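Local coordinates for protein Lic11098 (Leptospira interrogans serogroup Icterohaemorrhagiae serovar copenhageni, PDB 4U08) that is of unknown function but belongs to the leucine-rich repeat proteins, is possibly a virulence factor of this human pathogen, and can bind calcium and zinc ions, at residues A[7-12]-A[20-25]. Residues are numbered along the deposited sequence; the frame is centred on the assembly and turned at random.
Sequences TYYRNI and QNVRIL
Tyr9 enters the core at the N-terminal end of the solenoid. Its CB lies 3.7 Å from Leu25 CD1. CG is anti to the carbonyl carbon (chi1 -77°), which places the ring beside the backbone N, with its CD2 side against Val22. CG lies near Val22 CG1, CD2 meets both methyls, with Val22 CG1 at 3.7 Å, and CE2 touches Val22 CG2; the two side chains cross at about a right angle. Ala15 of helix 12-17 also packs on Tyr9, Val22 and Leu25. The strands 8-9 and 24-26 run parallel and belong to the stacked strands of the leucine-rich repeat fold, with 8-9 outermost within the chain. Tyr9 N donates to Ile24 O at 2.9 Å, nearly along the C=O axis. Thr7 O is gripped twice. Arg23 N reaches it on a lone pair at 2.9 Å, and Ile24 N, also in the carbonyl plane, at 3.2 Å. On the face carrying Tyr8 and Ile24, Tyr8 ring atom CE1 meets Ile24 CG2 at 3.6 Å, the side chains crossing obliquely. The hydroxyl of Tyr8 is hydrogen-bonded to Asn26 OD1. Thr7 CG2 lies 3.4 Å from Asn21 O, and its CB and CG2 also touch Arg23 CG, while Arg23 NE bonds Gln46 OE1.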
ATOM      1  N   THR A   7     -19.438   2.826 -34.443  1.00 66.34           N
ATOM      2  CA  THR A   7     -18.178   3.390 -33.931  1.00 65.48           C
ATOM      3  C   THR A   7     -17.377   2.375 -33.107  1.00 67.06           C
ATOM      4  O   THR A   7     -16.169   2.538 -32.943  1.00 65.55           O
ATOM      5  CB  THR A   7     -18.409   4.697 -33.149  1.00 72.75           C
ATOM      6  OG1 THR A   7     -19.345   4.461 -32.106  1.00 76.94           O
ATOM      7  CG2 THR A   7     -18.883   5.848 -34.032  1.00 69.83           C
ATOM      8  N   TYR A   8     -18.057   1.334 -32.592  1.00 63.84           N
ATOM      9  CA  TYR A   8     -17.470   0.262 -31.786  1.00 63.39           C
ATOM     10  C   TYR A   8     -17.253  -0.953 -32.668  1.00 67.72           C
ATOM     11  O   TYR A   8     -18.217  -1.477 -33.238  1.00 67.53           O
ATOM     12  CB  TYR A   8     -18.391  -0.112 -30.595  1.00 63.80           C
ATOM     13  CG  TYR A   8     -17.712  -0.966 -29.540  1.00 64.50           C
ATOM     14  CD1 TYR A   8     -17.211  -0.399 -28.373  1.00 66.01           C
ATOM     15  CD2 TYR A   8     -17.579  -2.346 -29.705  1.00 64.96           C
ATOM     16  CE1 TYR A   8     -16.595  -1.179 -27.397  1.00 66.57           C
ATOM     17  CE2 TYR A   8     -16.943  -3.133 -28.743  1.00 65.71           C
ATOM     18  CZ  TYR A   8     -16.450  -2.543 -27.592  1.00 74.37           C
ATOM     19  OH  TYR A   8     -15.848  -3.321 -26.628  1.00 78.76           O
ATOM     20  N   TYR A   9     -16.003  -1.426 -32.740  1.00 63.52           N
ATOM     21  CA  TYR A   9     -15.642  -2.590 -33.540  1.00 63.84           C
ATOM     22  C   TYR A   9     -14.895  -3.615 -32.724  1.00 69.22           C
ATOM     23  O   TYR A   9     -14.136  -3.257 -31.829  1.00 69.32           O
ATOM     24  CB  TYR A   9     -14.820  -2.166 -34.763  1.00 64.86           C
ATOM     25  CG  TYR A   9     -15.653  -1.563 -35.873  1.00 66.69           C
ATOM     26  CD1 TYR A   9     -16.144  -2.354 -36.912  1.00 69.01           C
ATOM     27  CD2 TYR A   9     -15.970  -0.204 -35.878  1.00 67.13           C
ATOM     28  CE1 TYR A   9     -16.900  -1.802 -37.946  1.00 70.05           C
ATOM     29  CE2 TYR A   9     -16.733   0.356 -36.901  1.00 67.95           C
ATOM     30  CZ  TYR A   9     -17.199  -0.447 -37.931  1.00 77.15           C
ATOM     31  OH  TYR A   9     -17.954   0.097 -38.940  1.00 80.12           O
ATOM     32  N   ARG A  10     -15.125  -4.889 -33.017  1.00 67.44           N
ATOM     33  CA  ARG A  10     -14.485  -6.020 -32.341  1.00 68.68           C
ATOM     34  C   ARG A  10     -13.686  -6.844 -33.375  1.00 74.98           C
ATOM     35  O   ARG A  10     -13.007  -7.814 -33.018  1.00 74.25           O
ATOM     36  CB  ARG A  10     -15.564  -6.874 -31.633  1.00 69.96           C
ATOM     37  CG  ARG A  10     -15.042  -7.906 -30.633  1.00 81.75           C
ATOM     38  CD  ARG A  10     -14.952  -7.382 -29.211  1.00 93.37           C
ATOM     39  NE  ARG A  10     -13.894  -8.059 -28.456  1.00 98.13           N
ATOM     40  CZ  ARG A  10     -14.065  -9.170 -27.748  1.00114.31           C
ATOM     41  NH1 ARG A  10     -15.262  -9.744 -27.675  1.00105.09           N
ATOM     42  NH2 ARG A  10     -13.044  -9.719 -27.107  1.00101.29           N
ATOM     43  N   ASN A  11     -13.747  -6.416 -34.654  1.00 73.59           N
ATOM     44  CA  ASN A  11     -13.117  -7.089 -35.788  1.00 74.37           C
ATOM     45  C   ASN A  11     -12.404  -6.073 -36.682  1.00 79.19           C
ATOM     46  O   ASN A  11     -13.046  -5.155 -37.195  1.00 78.44           O
ATOM     47  CB  ASN A  11     -14.196  -7.855 -36.569  1.00 76.14           C
ATOM     48  CG  ASN A  11     -13.659  -8.866 -37.544  1.00 97.97           C
ATOM     49  OD1 ASN A  11     -13.218  -8.526 -38.646  1.00 91.44           O
ATOM     50  ND2 ASN A  11     -13.707 -10.137 -37.170  1.00 88.18           N
ATOM     51  N   ILE A  12     -11.077  -6.243 -36.859  1.00 77.46           N
ATOM     52  CA  ILE A  12     -10.224  -5.351 -37.657  1.00 78.42           C
ATOM     53  C   ILE A  12     -10.633  -5.345 -39.154  1.00 85.10           C
ATOM     54  O   ILE A  12     -10.607  -4.273 -39.767  1.00 85.07           O
ATOM     55  CB  ILE A  12      -8.705  -5.616 -37.424  1.00 81.55           C
ATOM     56  CG1 ILE A  12      -7.830  -4.490 -38.037  1.00 81.83           C
ATOM     57  CG2 ILE A  12      -8.259  -7.019 -37.866  1.00 82.89           C
ATOM     58  CD1 ILE A  12      -6.495  -4.223 -37.329  1.00 86.73           C
ATOM     59  N   GLN A  20     -12.490   5.819 -40.628  1.00 84.83           N
ATOM     60  CA  GLN A  20     -12.955   7.191 -40.346  1.00 83.32           C
ATOM     61  C   GLN A  20     -14.183   7.209 -39.395  1.00 83.26           C
ATOM     62  O   GLN A  20     -14.586   8.280 -38.918  1.00 82.95           O
ATOM     63  CB  GLN A  20     -13.219   8.012 -41.630  1.00 84.72           C
ATOM     64  CG  GLN A  20     -11.979   8.294 -42.474  1.00102.97           C
ATOM     65  CD  GLN A  20     -11.060   9.327 -41.863  1.00123.62           C
ATOM     66  OE1 GLN A  20     -11.489  10.391 -41.393  1.00118.43           O
ATOM     67  NE2 GLN A  20      -9.765   9.051 -41.895  1.00115.76           N
ATOM     68  N   ASN A  21     -14.754   6.017 -39.114  1.00 75.97           N
ATOM     69  CA  ASN A  21     -15.902   5.814 -38.228  1.00 74.27           C
ATOM     70  C   ASN A  21     -15.495   5.088 -36.948  1.00 74.04           C
ATOM     71  O   ASN A  21     -16.162   5.253 -35.924  1.00 73.78           O
ATOM     72  CB  ASN A  21     -17.015   5.020 -38.935  1.00 75.26           C
ATOM     73  CG  ASN A  21     -17.662   5.739 -40.092  1.00 95.15           C
ATOM     74  OD1 ASN A  21     -18.249   6.822 -39.944  1.00 85.59           O
ATOM     75  ND2 ASN A  21     -17.591   5.130 -41.269  1.00 86.43           N
ATOM     76  N   VAL A  22     -14.424   4.266 -37.014  1.00 66.68           N
ATOM     77  CA  VAL A  22     -13.922   3.477 -35.883  1.00 64.59           C
ATOM     78  C   VAL A  22     -13.374   4.411 -34.795  1.00 64.15           C
ATOM     79  O   VAL A  22     -12.480   5.219 -35.059  1.00 61.47           O
ATOM     80  CB  VAL A  22     -12.895   2.385 -36.301  1.00 68.37           C
ATOM     81  CG1 VAL A  22     -12.704   1.348 -35.195  1.00 67.87           C
ATOM     82  CG2 VAL A  22     -13.305   1.705 -37.605  1.00 68.29           C
ATOM     83  N   ARG A  23     -13.999   4.356 -33.603  1.00 59.50           N
ATOM     84  CA  ARG A  23     -13.613   5.153 -32.431  1.00 58.15           C
ATOM     85  C   ARG A  23     -13.021   4.246 -31.358  1.00 58.47           C
ATOM     86  O   ARG A  23     -12.091   4.641 -30.652  1.00 58.36           O
ATOM     87  CB  ARG A  23     -14.794   5.955 -31.882  1.00 58.84           C
ATOM     88  CG  ARG A  23     -15.357   6.962 -32.878  1.00 71.79           C
ATOM     89  CD  ARG A  23     -15.531   8.341 -32.282  1.00 86.89           C
ATOM     90  NE  ARG A  23     -14.291   9.113 -32.337  1.00100.86           N
ATOM     91  CZ  ARG A  23     -13.938   9.907 -33.344  1.00119.83           C
ATOM     92  NH1 ARG A  23     -14.726  10.035 -34.405  1.00108.30           N
ATOM     93  NH2 ARG A  23     -12.793  10.574 -33.299  1.00109.04           N
ATOM     94  N   ILE A  24     -13.559   3.025 -31.247  1.00 51.83           N
ATOM     95  CA  ILE A  24     -13.099   2.015 -30.302  1.00 50.85           C
ATOM     96  C   ILE A  24     -12.914   0.705 -31.050  1.00 56.75           C
ATOM     97  O   ILE A  24     -13.855   0.223 -31.692  1.00 58.13           O
ATOM     98  CB  ILE A  24     -14.060   1.832 -29.077  1.00 52.26           C
ATOM     99  CG1 ILE A  24     -14.250   3.143 -28.274  1.00 51.86           C
ATOM    100  CG2 ILE A  24     -13.596   0.674 -28.178  1.00 51.51           C
ATOM    101  CD1 ILE A  24     -15.518   3.166 -27.375  1.00 60.31           C
ATOM    102  N   LEU A  25     -11.716   0.119 -30.943  1.00 52.49           N
ATOM    103  CA  LEU A  25     -11.421  -1.186 -31.520  1.00 52.06           C
ATOM    104  C   LEU A  25     -10.997  -2.115 -30.394  1.00 55.57           C
ATOM    105  O   LEU A  25      -9.944  -1.918 -29.774  1.00 55.47           O
ATOM    106  CB  LEU A  25     -10.367  -1.122 -32.649  1.00 51.97           C
ATOM    107  CG  LEU A  25     -10.038  -2.452 -33.351  1.00 56.64           C
ATOM    108  CD1 LEU A  25     -11.229  -2.966 -34.168  1.00 57.09           C
ATOM    109  CD2 LEU A  25      -8.822  -2.314 -34.231  1.00 58.83           C
TER